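PDB 6PV5: putative O-GlcNAcase nagJ from Clostridium perfringens, which probably acts as a family 84 glycoside hydrolase with hexosaminidase activity, with this chain carrying its catalytic barrel and flanking domains within a longer protein. Local coordinates for residues D409-K414 / T491-G496; N404-D409 / F434-M439. All blocks are in the same frame, centred on the assembly; numbering follows the deposited sequence.

The loop that follows barrel strand 399-403 takes part in both contacts, and its two segments share Asp-409, whose OD1 holds the ethanediol. In interaction 2 the first part of the loop packs against the end of strand 431-436; in interaction 1 the next part meets residues 491-496, which lead toward the helical region. The contacts, about 10 Å apart centre to centre, are joined by two probable hydrogen bonds: Tyr-405 OH is 2.6 Å from Thr-491 O, and Asn-408 ND2 is 2.7 Å from Lys-414 O. Interaction 2 is nearer the predicted proton donor: the side chain of Asn-404 is about 8 Å from that of Asp-305, against about 11 Å for Tyr-410.

Interaction 1: residues D409-K414 / T491-G496; sequences DYKEDK and TRLDTG. With EDO (1,2-ethanediol), chain B.
With its CG set between the backbone N and the carbonyl carbon (chi1 60°), Tyr-410 directs its ring at Leu-493 and Asp-494, while Lys-411 bends at chi3 and chi4 to curl its ammonium group toward the same aspartate. The contact lies beside the (beta/alpha)8 barrel of this family 84 catalytic module, where the loop between strands 399-403 and 431-436 meets the loop leading into helix 501-515. The phenol oxygen bridges the gap between backbones: Asp-494 N donates to Tyr-410 OH at 3.1 Å, approaching in the ring plane at the edge with an N-H...O angle of 160°. The same hydroxyl rests 3.3 Å from Leu-493 CB. The carboxylate of Asp-494 lies alongside the ring, the two side chains running in opposite senses; Asp-494 CG is 3.3 Å from Tyr-410 CE2, and the carboxylate plane is turned 44° from that of the ring, an oblique approach. Lys-411 NZ reaches Asp-494 OD1 from above the carboxylate plane in a 3.1 Å salt bridge on a partly exposed flank, and Lys-411 CE covers Leu-493 CA and CG on the way.

A type I turn from Lys-411 to Lys-414 folds residues 409-414 back, closed by a bond from Lys-414 N to Lys-411 O. It brings in a second lysine whose chain is extended rather than bent. Lys-414 runs along Leu-493, with Lys-414 CG 3.6 Å from Leu-493 CD1, so the leucine is lined by the aliphatic parts of both lysines. The ammonium of Lys-414, a buried residue, has several acceptors: NZ forms a salt bridge to Asp-499, a hydrogen bond to Asn-609 and, within this contact, a bond to Arg-492 O at 2.8 Å, met in the carbonyl plane.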
ATOM      1  N   ASP A 409       0.893  13.859  -4.928  1.00 26.09           N
ATOM      2  CA  ASP A 409       0.143  15.104  -5.077  1.00 26.46           C
ATOM      3  C   ASP A 409       1.070  16.322  -5.143  1.00 26.85           C
ATOM      4  O   ASP A 409       0.713  17.353  -5.691  1.00 31.19           O
ATOM      5  CB  ASP A 409      -0.972  15.240  -4.036  1.00 27.32           C
ATOM      6  CG  ASP A 409      -0.550  15.155  -2.566  1.00 30.34           C
ATOM      7  OD1 ASP A 409       0.701  15.124  -2.256  1.00 26.29           O
ATOM      8  OD2 ASP A 409      -1.488  15.134  -1.717  1.00 28.60           O
ATOM      9  N   TYR A 410       2.277  16.205  -4.601  1.00 26.57           N
ATOM     10  CA  TYR A 410       3.221  17.311  -4.601  1.00 27.56           C
ATOM     11  C   TYR A 410       4.090  17.281  -5.868  1.00 28.83           C
ATOM     12  O   TYR A 410       4.885  18.187  -6.066  1.00 30.20           O
ATOM     13  CB  TYR A 410       4.082  17.227  -3.334  1.00 27.87           C
ATOM     14  CG  TYR A 410       4.860  15.937  -3.241  1.00 27.02           C
ATOM     15  CD1 TYR A 410       4.290  14.790  -2.704  1.00 25.86           C
ATOM     16  CD2 TYR A 410       6.153  15.848  -3.738  1.00 26.76           C
ATOM     17  CE1 TYR A 410       4.982  13.588  -2.673  1.00 27.08           C
ATOM     18  CE2 TYR A 410       6.869  14.660  -3.701  1.00 26.27           C
ATOM     19  CZ  TYR A 410       6.280  13.524  -3.168  1.00 27.11           C
ATOM     20  OH  TYR A 410       6.984  12.348  -3.106  1.00 26.72           O
ATOM     21  N   LYS A 411       3.933  16.254  -6.724  1.00 28.35           N
ATOM     22  CA  LYS A 411       4.696  16.107  -7.961  1.00 29.30           C
ATOM     23  C   LYS A 411       3.877  15.292  -8.963  1.00 26.67           C
ATOM     24  O   LYS A 411       4.223  14.158  -9.317  1.00 25.08           O
ATOM     25  CB  LYS A 411       6.056  15.438  -7.713  1.00 32.71           C
ATOM     26  CG  LYS A 411       7.038  15.621  -8.874  1.00 35.22           C
ATOM     27  CD  LYS A 411       8.137  14.560  -8.995  1.00 40.67           C
ATOM     28  CE  LYS A 411       8.849  14.184  -7.709  1.00 42.40           C
ATOM     29  NZ  LYS A 411       9.540  15.329  -7.076  1.00 43.53           N
ATOM     30  N   GLU A 412       2.758  15.872  -9.387  1.00 23.79           N
ATOM     31  CA  GLU A 412       1.653  15.068  -9.871  1.00 29.81           C
ATOM     32  C   GLU A 412       1.916  14.540 -11.284  1.00 27.58           C
ATOM     33  O   GLU A 412       1.192  13.668 -11.718  1.00 27.55           O
ATOM     34  CB  GLU A 412       0.338  15.851  -9.785  1.00 32.17           C
ATOM     35  CG  GLU A 412       0.512  17.285 -10.269  1.00 42.73           C
ATOM     36  CD  GLU A 412      -0.752  18.023 -10.694  1.00 50.95           C
ATOM     37  OE1 GLU A 412      -1.853  17.559 -10.333  1.00 51.84           O
ATOM     38  OE2 GLU A 412      -0.631  19.068 -11.389  1.00 55.55           O
ATOM     39  N   ASP A 413       2.943  15.054 -11.973  1.00 28.59           N
ATOM     40  CA  ASP A 413       3.240  14.629 -13.339  1.00 28.76           C
ATOM     41  C   ASP A 413       4.137  13.398 -13.351  1.00 25.25           C
ATOM     42  O   ASP A 413       4.369  12.824 -14.414  1.00 25.31           O
ATOM     43  CB  ASP A 413       3.967  15.718 -14.135  1.00 30.92           C
ATOM     44  CG  ASP A 413       3.113  16.966 -14.307  1.00 37.84           C
ATOM     45  OD1 ASP A 413       1.902  16.814 -14.592  1.00 39.00           O
ATOM     46  OD2 ASP A 413       3.653  18.074 -14.105  1.00 44.07           O
ATOM     47  N   LYS A 414       4.644  13.000 -12.180  1.00 23.22           N
ATOM     48  CA  LYS A 414       5.390  11.747 -12.111  1.00 24.11           C
ATOM     49  C   LYS A 414       4.587  10.694 -11.345  1.00 26.07           C
ATOM     50  O   LYS A 414       4.179  10.961 -10.219  1.00 27.25           O
ATOM     51  CB  LYS A 414       6.739  11.974 -11.420  1.00 22.07           C
ATOM     52  CG  LYS A 414       7.622  10.742 -11.453  1.00 21.61           C
ATOM     53  CD  LYS A 414       9.093  10.972 -11.166  1.00 21.95           C
ATOM     54  CE  LYS A 414       9.881   9.701 -11.465  1.00 23.04           C
ATOM     55  NZ  LYS A 414      11.323   9.863 -11.134  1.00 25.24           N
ATOM     56  N   THR A 491      10.215   5.320 -10.116  1.00 25.65           N
ATOM     57  CA  THR A 491      10.049   4.802  -8.760  1.00 26.99           C
ATOM     58  C   THR A 491      10.302   5.918  -7.758  1.00 25.86           C
ATOM     59  O   THR A 491       9.679   5.949  -6.714  1.00 28.96           O
ATOM     60  CB  THR A 491      10.872   3.538  -8.467  1.00 26.30           C
ATOM     61  OG1 THR A 491      12.264   3.825  -8.639  1.00 28.09           O
ATOM     62  CG2 THR A 491      10.505   2.366  -9.353  1.00 27.90           C
ATOM     63  N   ARG A 492      11.172   6.856  -8.112  1.00 23.64           N
ATOM     64  CA  ARG A 492      11.655   7.830  -7.152  1.00 26.01           C
ATOM     65  C   ARG A 492      10.902   9.151  -7.309  1.00 27.53           C
ATOM     66  O   ARG A 492      10.937   9.753  -8.378  1.00 27.05           O
ATOM     67  CB  ARG A 492      13.169   8.003  -7.340  1.00 26.77           C
ATOM     68  CG  ARG A 492      13.823   9.063  -6.465  1.00 28.23           C
ATOM     69  CD  ARG A 492      13.967   8.612  -5.013  1.00 28.59           C
ATOM     70  NE  ARG A 492      14.590   9.647  -4.189  1.00 27.61           N
ATOM     71  CZ  ARG A 492      14.873   9.544  -2.888  1.00 28.20           C
ATOM     72  NH1 ARG A 492      14.598   8.438  -2.216  1.00 27.44           N
ATOM     73  NH2 ARG A 492      15.451  10.551  -2.270  1.00 25.75           N
ATOM     74  N   LEU A 493      10.266   9.611  -6.222  1.00 24.87           N
ATOM     75  CA  LEU A 493       9.708  10.947  -6.141  1.00 26.73           C
ATOM     76  C   LEU A 493      10.527  11.733  -5.116  1.00 29.54           C
ATOM     77  O   LEU A 493      11.726  11.910  -5.304  1.00 30.21           O
ATOM     78  CB  LEU A 493       8.220  10.846  -5.777  1.00 30.21           C
ATOM     79  CG  LEU A 493       7.195  10.810  -6.922  1.00 35.17           C
ATOM     80  CD1 LEU A 493       7.578   9.823  -7.992  1.00 33.25           C
ATOM     81  CD2 LEU A 493       5.834  10.415  -6.372  1.00 39.16           C
ATOM     82  N   ASP A 494       9.912  12.216  -4.029  1.00 27.95           N
ATOM     83  CA  ASP A 494      10.748  12.749  -2.963  1.00 29.54           C
ATOM     84  C   ASP A 494      11.221  11.618  -2.048  1.00 27.71           C
ATOM     85  O   ASP A 494      12.062  11.823  -1.196  1.00 27.59           O
ATOM     86  CB  ASP A 494      10.057  13.867  -2.191  1.00 33.53           C
ATOM     87  CG  ASP A 494      10.039  15.176  -2.957  1.00 36.98           C
ATOM     88  OD1 ASP A 494      10.506  15.180  -4.113  1.00 34.69           O
ATOM     89  OD2 ASP A 494       9.531  16.176  -2.395  1.00 43.33           O
ATOM     90  N   THR A 495      10.675  10.420  -2.235  1.00 27.52           N
ATOM     91  CA  THR A 495      11.137   9.238  -1.533  1.00 28.44           C
ATOM     92  C   THR A 495      10.957   8.100  -2.525  1.00 28.15           C
ATOM     93  O   THR A 495      10.393   8.330  -3.593  1.00 27.51           O
ATOM     94  CB  THR A 495      10.378   9.030  -0.213  1.00 28.62           C
ATOM     95  OG1 THR A 495      11.036   8.006   0.543  1.00 30.42           O
ATOM     96  CG2 THR A 495       8.924   8.655  -0.420  1.00 24.49           C
ATOM     97  N   GLY A 496      11.419   6.898  -2.172  1.00 25.29           N
ATOM     98  CA  GLY A 496      11.199   5.746  -3.035  1.00 24.77           C
ATOM     99  C   GLY A 496      12.517   5.135  -3.492  1.00 25.40           C
ATOM    100  O   GLY A 496      13.579   5.737  -3.333  1.00 28.18           O
TER
HETATM  101  C1  EDO B 601       2.663  15.881   0.959  1.00 45.35           C
HETATM  102  O1  EDO B 601       1.913  16.249  -0.188  1.00 44.48           O
HETATM  103  C2  EDO B 601       2.074  14.707   1.604  1.00 39.57           C
HETATM  104  O2  EDO B 601       1.370  13.973   0.624  1.00 42.02           O

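Interaction 2: residues N404-D409 / F434-M439; sequences NYPVND and FIVNPM. With EDO (1,2-ethanediol), chain B.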
ATOM      1  N   ASN A 404       3.960   8.373   3.238  1.00 23.62           N
ATOM      2  CA  ASN A 404       3.616   9.242   2.118  1.00 24.54           C
ATOM      3  C   ASN A 404       4.261   8.748   0.815  1.00 25.24           C
ATOM      4  O   ASN A 404       5.084   9.430   0.198  1.00 26.70           O
ATOM      5  CB  ASN A 404       3.979  10.700   2.415  1.00 23.15           C
ATOM      6  CG  ASN A 404       2.871  11.414   3.161  1.00 24.89           C
ATOM      7  OD1 ASN A 404       1.697  11.211   2.860  1.00 25.20           O
ATOM      8  ND2 ASN A 404       3.224  12.214   4.152  1.00 24.32           N
ATOM      9  N   TYR A 405       3.847   7.565   0.382  1.00 24.90           N
ATOM     10  CA  TYR A 405       4.209   6.999  -0.910  1.00 24.09           C
ATOM     11  C   TYR A 405       3.243   5.840  -1.141  1.00 25.45           C
ATOM     12  O   TYR A 405       2.978   5.083  -0.198  1.00 26.93           O
ATOM     13  CB  TYR A 405       5.656   6.501  -0.830  1.00 21.44           C
ATOM     14  CG  TYR A 405       6.216   5.961  -2.113  1.00 22.39           C
ATOM     15  CD1 TYR A 405       6.971   6.776  -2.950  1.00 23.40           C
ATOM     16  CD2 TYR A 405       5.957   4.665  -2.517  1.00 20.34           C
ATOM     17  CE1 TYR A 405       7.492   6.295  -4.143  1.00 25.05           C
ATOM     18  CE2 TYR A 405       6.478   4.170  -3.700  1.00 23.32           C
ATOM     19  CZ  TYR A 405       7.246   4.987  -4.519  1.00 24.51           C
ATOM     20  OH  TYR A 405       7.743   4.511  -5.702  1.00 26.66           O
ATOM     21  N   PRO A 406       2.668   5.629  -2.354  1.00 26.01           N
ATOM     22  CA  PRO A 406       3.020   6.365  -3.579  1.00 23.76           C
ATOM     23  C   PRO A 406       2.476   7.765  -3.849  1.00 23.89           C
ATOM     24  O   PRO A 406       2.717   8.316  -4.931  1.00 21.06           O
ATOM     25  CB  PRO A 406       2.497   5.421  -4.682  1.00 23.32           C
ATOM     26  CG  PRO A 406       1.278   4.767  -4.064  1.00 23.49           C
ATOM     27  CD  PRO A 406       1.705   4.552  -2.615  1.00 23.69           C
ATOM     28  N   VAL A 407       1.810   8.379  -2.859  1.00 22.95           N
ATOM     29  CA  VAL A 407       1.190   9.675  -3.080  1.00 21.58           C
ATOM     30  C   VAL A 407       2.119  10.583  -3.886  1.00 24.56           C
ATOM     31  O   VAL A 407       3.263  10.820  -3.491  1.00 24.29           O
ATOM     32  CB  VAL A 407       0.758  10.362  -1.770  1.00 22.77           C
ATOM     33  CG1 VAL A 407       1.930  10.576  -0.818  1.00 22.09           C
ATOM     34  CG2 VAL A 407       0.066  11.693  -2.040  1.00 22.75           C
ATOM     35  N   ASN A 408       1.569  11.215  -4.938  1.00 25.02           N
ATOM     36  CA  ASN A 408       2.392  12.089  -5.761  1.00 25.79           C
ATOM     37  C   ASN A 408       1.747  13.475  -5.891  1.00 28.04           C
ATOM     38  O   ASN A 408       2.059  14.218  -6.826  1.00 25.37           O
ATOM     39  CB  ASN A 408       2.683  11.455  -7.128  1.00 22.73           C
ATOM     40  CG  ASN A 408       1.443  11.421  -8.005  1.00 26.02           C
ATOM     41  OD1 ASN A 408       0.335  11.448  -7.485  1.00 23.36           O
ATOM     42  ND2 ASN A 408       1.610  11.301  -9.317  1.00 21.82           N
ATOM     43  N   ASP A 409       0.893  13.859  -4.928  1.00 26.09           N
ATOM     44  CA  ASP A 409       0.143  15.104  -5.077  1.00 26.46           C
ATOM     45  C   ASP A 409       1.070  16.322  -5.143  1.00 26.85           C
ATOM     46  O   ASP A 409       0.713  17.353  -5.691  1.00 31.19           O
ATOM     47  CB  ASP A 409      -0.972  15.240  -4.036  1.00 27.32           C
ATOM     48  CG  ASP A 409      -0.550  15.155  -2.566  1.00 30.34           C
ATOM     49  OD1 ASP A 409       0.701  15.124  -2.256  1.00 26.29           O
ATOM     50  OD2 ASP A 409      -1.488  15.134  -1.717  1.00 28.60           O
ATOM     51  N   PHE A 434       0.825   0.474   9.940  1.00 28.58           N
ATOM     52  CA  PHE A 434       1.396   0.937   8.688  1.00 29.96           C
ATOM     53  C   PHE A 434       0.284   1.413   7.741  1.00 31.32           C
ATOM     54  O   PHE A 434      -0.638   0.670   7.422  1.00 33.80           O
ATOM     55  CB  PHE A 434       2.292  -0.150   8.097  1.00 28.62           C
ATOM     56  CG  PHE A 434       2.913   0.259   6.787  1.00 30.09           C
ATOM     57  CD1 PHE A 434       3.785   1.337   6.730  1.00 28.03           C
ATOM     58  CD2 PHE A 434       2.628  -0.430   5.618  1.00 29.26           C
ATOM     59  CE1 PHE A 434       4.355   1.725   5.526  1.00 32.14           C
ATOM     60  CE2 PHE A 434       3.184  -0.026   4.409  1.00 30.33           C
ATOM     61  CZ  PHE A 434       4.045   1.050   4.366  1.00 30.73           C
ATOM     62  N   ILE A 435       0.362   2.678   7.325  1.00 31.38           N
ATOM     63  CA  ILE A 435      -0.686   3.325   6.555  1.00 30.16           C
ATOM     64  C   ILE A 435      -0.088   3.925   5.281  1.00 29.07           C
ATOM     65  O   ILE A 435       0.801   4.776   5.343  1.00 29.41           O
ATOM     66  CB  ILE A 435      -1.359   4.413   7.406  1.00 31.52           C
ATOM     67  CG1 ILE A 435      -1.874   3.853   8.735  1.00 34.86           C
ATOM     68  CG2 ILE A 435      -2.455   5.121   6.625  1.00 32.97           C
ATOM     69  CD1 ILE A 435      -1.717   4.829   9.873  1.00 40.70           C
ATOM     70  N   VAL A 436      -0.593   3.470   4.131  1.00 28.26           N
ATOM     71  CA  VAL A 436      -0.148   3.939   2.823  1.00 28.96           C
ATOM     72  C   VAL A 436      -1.035   5.081   2.350  1.00 27.57           C
ATOM     73  O   VAL A 436      -2.257   4.967   2.377  1.00 27.93           O
ATOM     74  CB  VAL A 436      -0.183   2.807   1.794  1.00 31.27           C
ATOM     75  CG1 VAL A 436       0.160   3.325   0.396  1.00 30.76           C
ATOM     76  CG2 VAL A 436       0.736   1.678   2.219  1.00 30.01           C
ATOM     77  N   ASN A 437      -0.399   6.200   1.995  1.00 23.96           N
ATOM     78  CA  ASN A 437      -1.070   7.310   1.345  1.00 23.58           C
ATOM     79  C   ASN A 437      -0.817   7.188  -0.163  1.00 25.80           C
ATOM     80  O   ASN A 437       0.324   7.281  -0.613  1.00 23.38           O
ATOM     81  CB  ASN A 437      -0.587   8.653   1.889  1.00 21.49           C
ATOM     82  CG  ASN A 437      -1.492   9.812   1.517  1.00 24.34           C
ATOM     83  OD1 ASN A 437      -2.623   9.603   1.080  1.00 26.02           O
ATOM     84  ND2 ASN A 437      -1.003  11.031   1.661  1.00 23.11           N
ATOM     85  N   PRO A 438      -1.850   6.872  -0.971  1.00 25.93           N
ATOM     86  CA  PRO A 438      -1.652   6.563  -2.390  1.00 24.73           C
ATOM     87  C   PRO A 438      -1.813   7.825  -3.232  1.00 24.21           C
ATOM     88  O   PRO A 438      -2.013   8.920  -2.702  1.00 25.06           O
ATOM     89  CB  PRO A 438      -2.785   5.539  -2.625  1.00 26.32           C
ATOM     90  CG  PRO A 438      -3.935   6.104  -1.769  1.00 25.50           C
ATOM     91  CD  PRO A 438      -3.255   6.693  -0.546  1.00 24.49           C
ATOM     92  N   MET A 439      -1.716   7.654  -4.557  1.00 26.82           N
ATOM     93  CA  MET A 439      -1.926   8.720  -5.522  1.00 26.01           C
ATOM     94  C   MET A 439      -3.425   8.897  -5.766  1.00 27.01           C
ATOM     95  O   MET A 439      -4.192   7.942  -5.614  1.00 24.37           O
ATOM     96  CB  MET A 439      -1.292   8.332  -6.868  1.00 25.17           C
ATOM     97  CG  MET A 439       0.230   8.264  -6.830  1.00 26.37           C
ATOM     98  SD  MET A 439       0.950   7.959  -8.478  1.00 27.56           S
ATOM     99  CE  MET A 439       0.583   6.221  -8.646  1.00 21.23           C
TER
HETATM  100  C1  EDO B 601       2.663  15.881   0.959  1.00 45.35           C
HETATM  101  O1  EDO B 601       1.913  16.249  -0.188  1.00 44.48           O
HETATM  102  C2  EDO B 601       2.074  14.707   1.604  1.00 39.57           C
HETATM  103  O2  EDO B 601       1.370  13.973   0.624  1.00 42.02           O
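Pro-406, Val-407 and Asn-408 press against residues 436-439 to make the tight side of this contact. The peptide bond before Pro-406 is cis, and the ring meets two neighbours: its CD lies 3.6 Å from Val-436 CG1, with the two side chains crossing at about a right angle, and its CG faces Pro-438 CA. Met-439 CG sits 3.1 Å from Pro-406 O. Immediately afterwards Val-407 N donates to Asn-437 O (2.9 Å), somewhat bent and with the donor tilted out of the carbonyl plane, while the CA of the same valine makes a CH...O contact with Pro-438 O. The amide of Asn-408, whose ND2 is taken up by Lys-414 O, lies across the methionine chain, its OD1 3.3 Å from Met-439 CG.

Beside this packing lies a polar pair that is still buried. Asn-437 swings its amide away from its own backbone N (chi1 -165°) to lie alongside Asn-404, pointing the same way with the two amide planes 53° apart. Its ND2 donates to Asn-404 OD1 at 3.0 Å, almost straight (173°) and in its own amide plane. Trp-402 NE1 also donates to that oxygen, and Asn-404 ND2 is held by Val-377 O, so both ends of this amide have partners and its rotation is fixed. Beyond it the contact loosens: partly exposed Asp-409 receives both hydroxyls of the ethanediol, probably from the crystallisation liquor, on OD1, O1 at 2.6 Å and O2 at 3.2 Å. Its other carboxylate oxygen accepts from Tyr-196 N. The diol keeps only looser contact with Val-407, its O2 being 3.7 Å from CG1. Loops leaving neighbouring parallel strands 399-403 and 431-436 thus meet at the C-terminal rim of a (beta/alpha)8 barrel, where such enzymes carry their active site.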